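Local coordinates for protein phosphate transporter (Thermotoga maritima MSB8, PDB 6L85) that probably imports phosphate across the membrane together with sodium ions, and is a bacterial relative of the human SLC20 carriers, at residues A15-A20 against G295-V300; N21-N25 against T346-V350; L48-A53 against S251-A256; T106-I110 against D258-A262. All coordinates share one frame; numbering follows the deposited sequence.

Interaction 1. Residues A15-A20 against G295-V300; sequences AFSIGA and GISLGV
F16 lays its ring on G299, whose CA sits 3.5 Å from the ring centroid in a CH-pi contact; a CB on G299 would run into F16 O, hence the glycine. Because CG stands anti to the backbone N (chi1 -173°), the ring swings over the partner helix; its CE2 reaches L298 O and its CD2 the CB of L298. With an alanine in place of F16, G299 CA is likely to lose its aromatic cover, and a gap would open beside L298. Beneath the ring the backbones pack directly against each other, the axes 6.3 Å apart and crossing at -47°, with small residues four apart on each strip (A15 and G19, G295 and G299). This is the parallel GAS-right geometry, with CA-H...O contacts in place of conventional hydrogen bonds: G299 CA meets F16 O at 3.3 Å, and F16 CA meets G295 O at 3.1 Å. At the margin, I296 CG1 lies 3.5 Å from A15 O, CG2 rests on G19 CA, and CD1 meets I18 CG2. Around the pair, I296 and V300 pack on helix 38-56, S17 and A20 on helix 76-99, and A15 and I18 on helix 260-275, while L298 meets F215 of the second subunit.

Interaction 2. Residues N21-N25 against T346-V350; sequences NDVAN and TTHVV. With NA (sodium ion), chain Q; PO4 (phosphate ion), chain P.
N25 reaches across to T346, T347 and V350, and each part of its side chain has a different partner. At the root, N25 CB lies 3.9 Å from V350 CG2, the same methyl that touches N25 O; an apolar valine methyl suits a spot facing CB and a backbone oxygen. CG is anti to the carbonyl carbon (chi1 -58°), which sends the amide out toward the start of helix 346-357. There N25 ND2 spends its hydrogens on two hydroxyls: T346 OG1 at 2.8 Å, in the amide plane, and T347 OG1 at 3.1 Å, tilted 17° from it. OD1 accepts instead, from a water that also donates to N21 O and is itself a ligand of the sodium. The site is built from the kinked turn of helix 2-32, whose GANDVAN sequence is the signature of this phosphate transporter family, and from the first turn of helix 346-357. That helix start presents its amides to a phosphate: T346 N bonds O3 at 2.9 Å and T347 N bonds O1. Each hydroxyl donates to the phosphate oxygen that its own amide meets and accepts from N25 ND2; that of T347 also binds the metal. T347 OG1 holds the sodium at 2.4 Å, D22 OD1 at 2.3 Å and N21 OD1 at 2.6 Å, with V104 O filling in from a loop. The other oxygen of D22, OD2, is hydrogen-bonded to H254 NE2 on helix 231-258, while N21 ND2 is held by T98 OG1 and Y102 O.

Interaction 3. Residues L48-A53 against S251-A256; sequences LEFLGA and SFSHGA
G52 and F252 meet at the heart of a close parallel crossing of the GAS-right kind, between helices 38-56 and 231-258, with axes 6.3 Å apart at -46°. The backbones come together through CA-H...O contacts: G52 CA to F252 O at 3.3 Å, F252 CA to L48 O at 3.4 Å, and G255 CA to E49 O at 3.5 Å. Glycine suits both G52 and G255, since a CB on either would collide with the opposing carbonyl; A53 and A256 keep the flanks low. A CH-pi contact sets the face of the F252 ring over G52 CA, which is 3.8 Å from its centroid and offset toward the rim. Among apolar pairs, L51 CG approaches F252 CE2 and L48 CB meets S251 CB. F50 points out of the pair and packs edge-to-face on F209 of the second subunit. The polar contact is a buried His-carboxylate hydrogen bond, for which E49, bent at chi2 (-81°), curls its carboxylate toward H254. H254 stands behind the sodium ligand D22, and E49 stands behind H254, fixing the imidazole's rotation; an alanine in place of E49 would probably leave ND1 without its acceptor and the ring less firmly fixed, held mainly through NE2. H254 ND1 donates almost straight to the syn side of E49 OE1, at 2.5 Å, and OE1 lies near the ring plane although the carboxylate itself is turned steeply against it.

Interaction 4. Residues T106-I110 against D258-A262; sequences TTHSI and DVANA. With NA (sodium ion), chain R; PO4 (phosphate ion), chain P.
N261 sends its amide between T106 and T107, and N261 ND2 bonds both hydroxyls, T106 OG1 at 2.9 Å and T107 OG1 at 3.0 Å, each tilted from the amide plane. D258 and N261 belong to a second GANDVAN sequence, residues 255-261, which repeats the family signature and is paired here with the first turn of helix 106-121. The threonines differ in rotamer. At T106 the hydroxyl lies between the backbone N and the carbonyl carbon (chi1 72°), facing the amide. T107 instead turns OG1 anti to the carbonyl carbon (chi1 -51°), which places it 2.5 Å from the sodium and 2.6 Å from phosphate O2. I110 holds CG1 anti to its N and CG2 between N and carbonyl carbon, bringing both branches onto N261: I110 CG2 comes 3.6 Å from N261 CB, and I110 CG1 3.4 Å from N261 O. N261 OD1 takes a hydrogen from a water that also binds the sodium. D258 OD1 holds the metal at 2.3 Å, and N257 OD1 and I344 O supply the remaining ligands. T106 N and T107 N each donate to the phosphate. Because T107 OG1 touches metal and anion at once, binding of sodium and of phosphate is probably coupled here.

The four contacts form a compact cluster, each centre 12 to 13 Å from the others, near the middle of the membrane protein. Interactions 1 and 2 share helix 2-32, joining it to helix 286-302 and helix 346-357; along the chain they cross. Interactions 3 and 4, which cross each other, are both nested inside the loops closed by 1 and 2, and 3 links helix 38-56 to helix 231-258, which runs on into the D258 side of 4. Interactions 1 and 3 are close glycine-lined crossings, whereas 2 and 4 flank a single phosphate, each with its own sodium. H254 of interaction 3 connects to D22 of interaction 2, so the packed helices reach the probable substrate site through one side chain.

Interaction 1. Residues A15-A20 against G295-V300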
loop_
_atom_site.group_PDB
_atom_site.type_symbol
_atom_site.label_atom_id
_atom_site.label_comp_id
_atom_site.label_asym_id
_atom_site.label_seq_id
_atom_site.Cartn_x
_atom_site.Cartn_y
_atom_site.Cartn_z
ATOM N N ALA B 15 -8.466 6.609 20.895
ATOM C CA ALA B 15 -7.559 6.126 19.853
ATOM C C ALA B 15 -6.108 6.471 20.181
ATOM O O ALA B 15 -5.196 5.639 20.017
ATOM C CB ALA B 15 -7.977 6.726 18.504
ATOM N N PHE B 16 -5.883 7.706 20.642
ATOM C CA PHE B 16 -4.568 8.136 21.106
ATOM C C PHE B 16 -4.029 7.197 22.183
ATOM O O PHE B 16 -2.860 6.782 22.138
ATOM C CB PHE B 16 -4.679 9.573 21.627
ATOM C CG PHE B 16 -3.362 10.198 21.971
ATOM C CD1 PHE B 16 -2.771 9.966 23.198
ATOM C CD2 PHE B 16 -2.712 11.019 21.060
ATOM C CE1 PHE B 16 -1.549 10.525 23.521
ATOM C CE2 PHE B 16 -1.490 11.592 21.378
ATOM C CZ PHE B 16 -0.906 11.333 22.613
ATOM N N SER B 17 -4.887 6.826 23.152
ATOM C CA SER B 17 -4.447 5.956 24.244
ATOM C C SER B 17 -4.104 4.559 23.739
ATOM O O SER B 17 -3.142 3.937 24.222
ATOM C CB SER B 17 -5.522 5.925 25.348
ATOM O OG SER B 17 -6.536 4.956 25.121
ATOM N N ILE B 18 -4.841 4.070 22.735
ATOM C CA ILE B 18 -4.501 2.782 22.117
ATOM C C ILE B 18 -3.109 2.832 21.476
ATOM O O ILE B 18 -2.269 1.943 21.691
ATOM C CB ILE B 18 -5.575 2.388 21.082
ATOM C CG1 ILE B 18 -6.923 2.132 21.756
ATOM C CG2 ILE B 18 -5.128 1.194 20.260
ATOM C CD1 ILE B 18 -8.105 2.045 20.780
ATOM N N GLY B 19 -2.865 3.845 20.633
ATOM C CA GLY B 19 -1.558 3.949 19.996
ATOM C C GLY B 19 -0.436 4.001 21.018
ATOM O O GLY B 19 0.567 3.278 20.901
ATOM N N ALA B 20 -0.637 4.799 22.078
ATOM C CA ALA B 20 0.364 4.962 23.126
ATOM C C ALA B 20 0.678 3.644 23.818
ATOM O O ALA B 20 1.854 3.306 24.030
ATOM C CB ALA B 20 -0.121 5.993 24.146
ATOM N N GLY B 295 -5.935 9.013 15.355
ATOM C CA GLY B 295 -5.666 9.079 16.783
ATOM C C GLY B 295 -4.662 8.035 17.239
ATOM O O GLY B 295 -3.790 8.327 18.061
ATOM N N ILE B 296 -4.769 6.807 16.714
ATOM C CA ILE B 296 -3.775 5.780 17.029
ATOM C C ILE B 296 -2.380 6.232 16.581
ATOM O O ILE B 296 -1.405 6.127 17.336
ATOM C CB ILE B 296 -4.160 4.432 16.383
ATOM C CG1 ILE B 296 -5.393 3.820 17.044
ATOM C CG2 ILE B 296 -3.033 3.412 16.508
ATOM C CD1 ILE B 296 -5.821 2.504 16.402
ATOM N N SER B 297 -2.267 6.743 15.346
ATOM C CA SER B 297 -0.970 7.213 14.844
ATOM C C SER B 297 -0.386 8.306 15.735
ATOM O O SER B 297 0.806 8.286 16.083
ATOM C CB SER B 297 -1.122 7.739 13.416
ATOM O OG SER B 297 -1.284 6.651 12.525
ATOM N N LEU B 298 -1.215 9.275 16.107
ATOM C CA LEU B 298 -0.730 10.369 16.934
ATOM C C LEU B 298 -0.357 9.876 18.333
ATOM O O LEU B 298 0.639 10.327 18.908
ATOM C CB LEU B 298 -1.780 11.487 16.956
ATOM C CG LEU B 298 -1.852 12.350 15.676
ATOM C CD1 LEU B 298 -3.012 13.335 15.695
ATOM C CD2 LEU B 298 -0.552 13.131 15.415
ATOM N N GLY B 299 -1.111 8.917 18.886
ATOM C CA GLY B 299 -0.730 8.347 20.167
ATOM C C GLY B 299 0.577 7.581 20.086
ATOM O O GLY B 299 1.387 7.611 21.016
ATOM N N VAL B 300 0.796 6.872 18.977
ATOM C CA VAL B 300 2.067 6.185 18.785
ATOM C C VAL B 300 3.204 7.188 18.827
ATOM O O VAL B 300 4.227 6.964 19.486
ATOM C CB VAL B 300 2.079 5.413 17.454
ATOM C CG1 VAL B 300 3.556 5.146 17.008
ATOM C CG2 VAL B 300 1.287 4.130 17.552
#

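Interaction 2. Residues N21-N25 against T346-V350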
loop_
_atom_site.group_PDB
_atom_site.type_symbol
_atom_site.label_atom_id
_atom_site.label_comp_id
_atom_site.label_asym_id
_atom_site.label_seq_id
_atom_site.Cartn_x
_atom_site.Cartn_y
_atom_site.Cartn_z
ATOM N N ASN B 21 -0.363 2.875 24.190
ATOM C CA ASN B 21 -0.104 1.651 24.943
ATOM C C ASN B 21 0.397 0.514 24.074
ATOM O O ASN B 21 1.141 -0.349 24.560
ATOM C CB ASN B 21 -1.364 1.161 25.676
ATOM C CG ASN B 21 -1.025 0.270 26.874
ATOM O OD1 ASN B 21 -1.036 -0.976 26.790
ATOM N ND2 ASN B 21 -0.684 0.913 27.985
ATOM N N ASP B 22 -0.018 0.459 22.812
ATOM C CA ASP B 22 0.182 -0.753 22.038
ATOM C C ASP B 22 1.287 -0.691 20.993
ATOM O O ASP B 22 1.569 -1.735 20.390
ATOM C CB ASP B 22 -1.115 -1.146 21.320
ATOM C CG ASP B 22 -2.191 -1.679 22.268
ATOM O OD1 ASP B 22 -1.957 -1.756 23.482
ATOM O OD2 ASP B 22 -3.285 -2.006 21.784
ATOM N N VAL B 23 1.900 0.474 20.716
ATOM C CA VAL B 23 2.967 0.430 19.707
ATOM C C VAL B 23 4.053 -0.584 20.090
ATOM O O VAL B 23 4.586 -1.296 19.216
ATOM C CB VAL B 23 3.533 1.846 19.438
ATOM C CG1 VAL B 23 4.142 2.465 20.690
ATOM C CG2 VAL B 23 4.536 1.813 18.269
ATOM N N ALA B 24 4.318 -0.749 21.392
ATOM C CA ALA B 24 5.257 -1.779 21.859
ATOM C C ALA B 24 4.946 -3.158 21.285
ATOM O O ALA B 24 5.875 -3.901 20.934
ATOM C CB ALA B 24 5.264 -1.850 23.387
ATOM N N ASN B 25 3.650 -3.500 21.143
ATOM C CA ASN B 25 3.269 -4.847 20.703
ATOM C C ASN B 25 3.803 -5.170 19.309
ATOM O O ASN B 25 3.944 -6.349 18.953
ATOM C CB ASN B 25 1.740 -5.027 20.672
ATOM C CG ASN B 25 1.055 -4.784 22.021
ATOM O OD1 ASN B 25 1.686 -4.456 23.034
ATOM N ND2 ASN B 25 -0.268 -4.935 22.021
ATOM N N THR B 346 -4.130 -7.783 21.420
ATOM C CA THR B 346 -2.853 -8.010 20.752
ATOM C C THR B 346 -1.720 -8.103 21.766
ATOM O O THR B 346 -0.728 -8.785 21.511
ATOM C CB THR B 346 -2.566 -6.896 19.725
ATOM O OG1 THR B 346 -2.386 -5.647 20.402
ATOM C CG2 THR B 346 -3.732 -6.757 18.747
ATOM N N THR B 347 -1.846 -7.405 22.897
ATOM C CA THR B 347 -0.898 -7.549 24.002
ATOM C C THR B 347 -0.761 -9.009 24.450
ATOM O O THR B 347 0.354 -9.559 24.513
ATOM C CB THR B 347 -1.368 -6.680 25.165
ATOM O OG1 THR B 347 -1.737 -5.378 24.673
ATOM C CG2 THR B 347 -0.294 -6.565 26.218
ATOM N N HIS B 348 -1.900 -9.661 24.746
ATOM C CA HIS B 348 -1.870 -11.044 25.227
ATOM C C HIS B 348 -1.410 -11.992 24.145
ATOM O O HIS B 348 -0.736 -12.989 24.446
ATOM C CB HIS B 348 -3.245 -11.468 25.745
ATOM C CG HIS B 348 -3.765 -10.576 26.824
ATOM N ND1 HIS B 348 -5.088 -10.558 27.203
ATOM C CD2 HIS B 348 -3.147 -9.634 27.576
ATOM C CE1 HIS B 348 -5.261 -9.653 28.148
ATOM N NE2 HIS B 348 -4.101 -9.076 28.394
ATOM N N VAL B 349 -1.735 -11.692 22.885
ATOM C CA VAL B 349 -1.249 -12.538 21.797
ATOM C C VAL B 349 0.263 -12.422 21.668
ATOM O O VAL B 349 0.947 -13.416 21.411
ATOM C CB VAL B 349 -1.953 -12.203 20.472
ATOM C CG1 VAL B 349 -1.260 -12.904 19.311
ATOM C CG2 VAL B 349 -3.437 -12.615 20.543
ATOM N N VAL B 350 0.817 -11.217 21.841
ATOM C CA VAL B 350 2.267 -11.092 21.740
ATOM C C VAL B 350 2.920 -11.887 22.859
ATOM O O VAL B 350 3.896 -12.614 22.642
ATOM C CB VAL B 350 2.713 -9.615 21.780
ATOM C CG1 VAL B 350 4.216 -9.560 21.716
ATOM C CG2 VAL B 350 2.198 -8.864 20.618
HETATM NA NA NA Q . -1.483 -3.071 25.315
HETATM P P PO4 P . -5.071 -4.742 22.978
HETATM O O1 PO4 P . -4.046 -5.585 23.735
HETATM O O2 PO4 P . -6.495 -5.085 23.363
HETATM O O3 PO4 P . -4.884 -5.007 21.488
HETATM O O4 PO4 P . -4.891 -3.269 23.307
HETATM O O HOH W 1 0.888 -3.018 25.111
#

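Interaction 3. Residues L48-A53 against S251-A256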
loop_
_atom_site.group_PDB
_atom_site.type_symbol
_atom_site.label_atom_id
_atom_site.label_comp_id
_atom_site.label_asym_id
_atom_site.label_seq_id
_atom_site.Cartn_x
_atom_site.Cartn_y
_atom_site.Cartn_z
ATOM N N LEU B 48 1.626 2.345 9.288
ATOM C CA LEU B 48 1.086 0.989 9.169
ATOM C C LEU B 48 -0.183 0.785 10.010
ATOM O O LEU B 48 -1.105 0.081 9.574
ATOM C CB LEU B 48 2.160 -0.036 9.540
ATOM C CG LEU B 48 3.046 -0.595 8.415
ATOM C CD1 LEU B 48 2.235 -1.252 7.292
ATOM C CD2 LEU B 48 3.937 0.490 7.854
ATOM N N GLU B 49 -0.247 1.382 11.211
ATOM C CA GLU B 49 -1.458 1.328 12.030
ATOM C C GLU B 49 -2.628 1.963 11.284
ATOM O O GLU B 49 -3.741 1.411 11.243
ATOM C CB GLU B 49 -1.243 2.071 13.359
ATOM C CG GLU B 49 -0.188 1.520 14.302
ATOM C CD GLU B 49 -0.733 0.356 15.105
ATOM O OE1 GLU B 49 -1.974 0.264 15.209
ATOM O OE2 GLU B 49 0.060 -0.467 15.602
ATOM N N PHE B 50 -2.391 3.142 10.696
ATOM C CA PHE B 50 -3.456 3.835 9.975
ATOM C C PHE B 50 -3.893 3.014 8.773
ATOM O O PHE B 50 -5.089 2.892 8.498
ATOM C CB PHE B 50 -2.989 5.243 9.568
ATOM C CG PHE B 50 -3.918 5.949 8.610
ATOM C CD1 PHE B 50 -5.036 6.635 9.074
ATOM C CD2 PHE B 50 -3.676 5.922 7.238
ATOM C CE1 PHE B 50 -5.897 7.280 8.180
ATOM C CE2 PHE B 50 -4.533 6.585 6.334
ATOM C CZ PHE B 50 -5.629 7.259 6.799
ATOM N N LEU B 51 -2.936 2.380 8.088
ATOM C CA LEU B 51 -3.276 1.582 6.912
ATOM C C LEU B 51 -4.128 0.364 7.274
ATOM O O LEU B 51 -5.087 0.036 6.565
ATOM C CB LEU B 51 -1.992 1.148 6.211
ATOM C CG LEU B 51 -2.110 0.663 4.773
ATOM C CD1 LEU B 51 -2.532 1.832 3.889
ATOM C CD2 LEU B 51 -0.779 0.088 4.325
ATOM N N GLY B 52 -3.768 -0.342 8.355
ATOM C CA GLY B 52 -4.582 -1.468 8.798
ATOM C C GLY B 52 -5.961 -1.044 9.260
ATOM O O GLY B 52 -6.956 -1.689 8.935
ATOM N N ALA B 53 -6.042 0.067 10.000
ATOM C CA ALA B 53 -7.336 0.583 10.431
ATOM C C ALA B 53 -8.251 0.870 9.244
ATOM O O ALA B 53 -9.446 0.550 9.277
ATOM C CB ALA B 53 -7.140 1.851 11.259
ATOM N N SER B 251 2.001 -4.145 13.084
ATOM C CA SER B 251 1.383 -2.816 13.154
ATOM C C SER B 251 0.088 -2.736 12.355
ATOM O O SER B 251 -0.915 -2.167 12.808
ATOM C CB SER B 251 2.353 -1.772 12.612
ATOM O OG SER B 251 3.102 -1.200 13.648
ATOM N N PHE B 252 0.138 -3.232 11.118
ATOM C CA PHE B 252 -1.029 -3.288 10.253
ATOM C C PHE B 252 -2.150 -4.078 10.913
ATOM O O PHE B 252 -3.306 -3.626 10.967
ATOM C CB PHE B 252 -0.617 -3.930 8.920
ATOM C CG PHE B 252 -1.736 -4.057 7.915
ATOM C CD1 PHE B 252 -2.606 -5.142 7.948
ATOM C CD2 PHE B 252 -1.900 -3.105 6.917
ATOM C CE1 PHE B 252 -3.635 -5.270 7.016
ATOM C CE2 PHE B 252 -2.930 -3.227 5.969
ATOM C CZ PHE B 252 -3.790 -4.309 6.024
ATOM N N SER B 253 -1.823 -5.281 11.406
ATOM C CA SER B 253 -2.861 -6.132 11.978
ATOM C C SER B 253 -3.400 -5.530 13.271
ATOM O O SER B 253 -4.581 -5.681 13.591
ATOM C CB SER B 253 -2.305 -7.537 12.195
ATOM O OG SER B 253 -1.502 -7.541 13.346
ATOM N N HIS B 254 -2.570 -4.763 13.967
ATOM C CA HIS B 254 -3.023 -4.087 15.171
ATOM C C HIS B 254 -4.036 -2.996 14.840
ATOM O O HIS B 254 -5.078 -2.886 15.503
ATOM C CB HIS B 254 -1.839 -3.496 15.935
ATOM C CG HIS B 254 -2.275 -2.716 17.122
ATOM N ND1 HIS B 254 -2.493 -1.360 17.075
ATOM C CD2 HIS B 254 -2.625 -3.114 18.368
ATOM C CE1 HIS B 254 -2.942 -0.946 18.247
ATOM N NE2 HIS B 254 -3.047 -1.996 19.045
ATOM N N GLY B 255 -3.724 -2.150 13.848
ATOM C CA GLY B 255 -4.704 -1.177 13.383
ATOM C C GLY B 255 -6.004 -1.834 12.958
ATOM O O GLY B 255 -7.086 -1.372 13.320
ATOM N N ALA B 256 -5.901 -2.972 12.259
ATOM C CA ALA B 256 -7.081 -3.664 11.759
ATOM C C ALA B 256 -7.979 -4.172 12.903
ATOM O O ALA B 256 -9.206 -4.004 12.863
ATOM C CB ALA B 256 -6.648 -4.810 10.847
#

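Interaction 4. Residues T106-I110 against D258-A262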
loop_
_atom_site.group_PDB
_atom_site.type_symbol
_atom_site.label_atom_id
_atom_site.label_comp_id
_atom_site.label_asym_id
_atom_site.label_seq_id
_atom_site.Cartn_x
_atom_site.Cartn_y
_atom_site.Cartn_z
ATOM N N THR B 106 -6.457 -2.728 25.631
ATOM C CA THR B 106 -7.457 -1.706 25.329
ATOM C C THR B 106 -8.755 -2.341 24.846
ATOM O O THR B 106 -9.822 -1.740 24.985
ATOM C CB THR B 106 -6.920 -0.708 24.266
ATOM O OG1 THR B 106 -6.864 -1.336 22.969
ATOM C CG2 THR B 106 -5.499 -0.210 24.625
ATOM N N THR B 107 -8.673 -3.535 24.250
ATOM C CA THR B 107 -9.878 -4.251 23.842
ATOM C C THR B 107 -10.676 -4.727 25.063
ATOM O O THR B 107 -11.900 -4.524 25.143
ATOM C CB THR B 107 -9.493 -5.432 22.942
ATOM O OG1 THR B 107 -8.620 -4.984 21.886
ATOM C CG2 THR B 107 -10.723 -6.133 22.353
ATOM N N HIS B 108 -9.999 -5.374 26.024
ATOM C CA HIS B 108 -10.678 -5.766 27.259
ATOM C C HIS B 108 -11.283 -4.548 27.926
ATOM O O HIS B 108 -12.422 -4.597 28.416
ATOM C CB HIS B 108 -9.711 -6.476 28.212
ATOM C CG HIS B 108 -9.278 -7.823 27.723
ATOM N ND1 HIS B 108 -8.564 -8.708 28.496
ATOM C CD2 HIS B 108 -9.473 -8.438 26.533
ATOM C CE1 HIS B 108 -8.336 -9.813 27.806
ATOM N NE2 HIS B 108 -8.862 -9.669 26.604
ATOM N N SER B 109 -10.556 -3.424 27.884
ATOM C CA SER B 109 -11.025 -2.194 28.513
ATOM C C SER B 109 -12.307 -1.695 27.865
ATOM O O SER B 109 -13.271 -1.355 28.562
ATOM C CB SER B 109 -9.937 -1.125 28.453
ATOM O OG SER B 109 -8.712 -1.689 28.867
ATOM N N ILE B 110 -12.346 -1.632 26.527
ATOM C CA ILE B 110 -13.528 -1.020 25.917
ATOM C C ILE B 110 -14.727 -1.972 26.004
ATOM O O ILE B 110 -15.872 -1.523 26.169
ATOM C CB ILE B 110 -13.256 -0.537 24.468
ATOM C CG1 ILE B 110 -14.415 0.341 23.975
ATOM C CG2 ILE B 110 -13.075 -1.674 23.492
ATOM C CD1 ILE B 110 -14.492 1.706 24.675
ATOM N N ASP B 258 -7.782 -3.260 16.317
ATOM C CA ASP B 258 -8.017 -2.379 17.445
ATOM C C ASP B 258 -8.608 -1.017 17.086
ATOM O O ASP B 258 -9.029 -0.311 18.012
ATOM C CB ASP B 258 -6.714 -2.141 18.214
ATOM C CG ASP B 258 -6.383 -3.266 19.196
ATOM O OD1 ASP B 258 -6.835 -4.409 19.026
ATOM O OD2 ASP B 258 -5.613 -2.995 20.124
ATOM N N VAL B 259 -8.637 -0.601 15.806
ATOM C CA VAL B 259 -9.292 0.687 15.569
ATOM C C VAL B 259 -10.733 0.620 16.057
ATOM O O VAL B 259 -11.260 1.610 16.562
ATOM C CB VAL B 259 -9.192 1.150 14.091
ATOM C CG1 VAL B 259 -10.074 0.295 13.152
ATOM C CG2 VAL B 259 -9.558 2.666 13.978
ATOM N N ALA B 260 -11.348 -0.563 15.994
ATOM C CA ALA B 260 -12.679 -0.794 16.559
ATOM C C ALA B 260 -12.835 -0.289 17.990
ATOM O O ALA B 260 -13.916 0.183 18.347
ATOM C CB ALA B 260 -13.027 -2.285 16.522
ATOM N N ASN B 261 -11.788 -0.360 18.819
ATOM C CA ASN B 261 -11.986 0.021 20.218
ATOM C C ASN B 261 -12.310 1.499 20.377
ATOM O O ASN B 261 -12.871 1.902 21.412
ATOM C CB ASN B 261 -10.772 -0.341 21.071
ATOM C CG ASN B 261 -10.378 -1.793 20.932
ATOM O OD1 ASN B 261 -11.194 -2.651 20.529
ATOM N ND2 ASN B 261 -9.146 -2.093 21.284
ATOM N N ALA B 262 -11.974 2.311 19.378
ATOM C CA ALA B 262 -12.401 3.705 19.346
ATOM C C ALA B 262 -13.474 3.969 18.303
ATOM O O ALA B 262 -14.380 4.768 18.552
ATOM C CB ALA B 262 -11.204 4.625 19.094
HETATM NA NA NA R . -8.522 -5.826 19.583
HETATM P P PO4 P . -5.071 -4.742 22.978
HETATM O O1 PO4 P . -4.046 -5.585 23.735
HETATM O O2 PO4 P . -6.495 -5.085 23.363
HETATM O O3 PO4 P . -4.884 -5.007 21.488
HETATM O O4 PO4 P . -4.891 -3.269 23.307
HETATM O O HOH W 2 -10.542 -4.882 19.158
#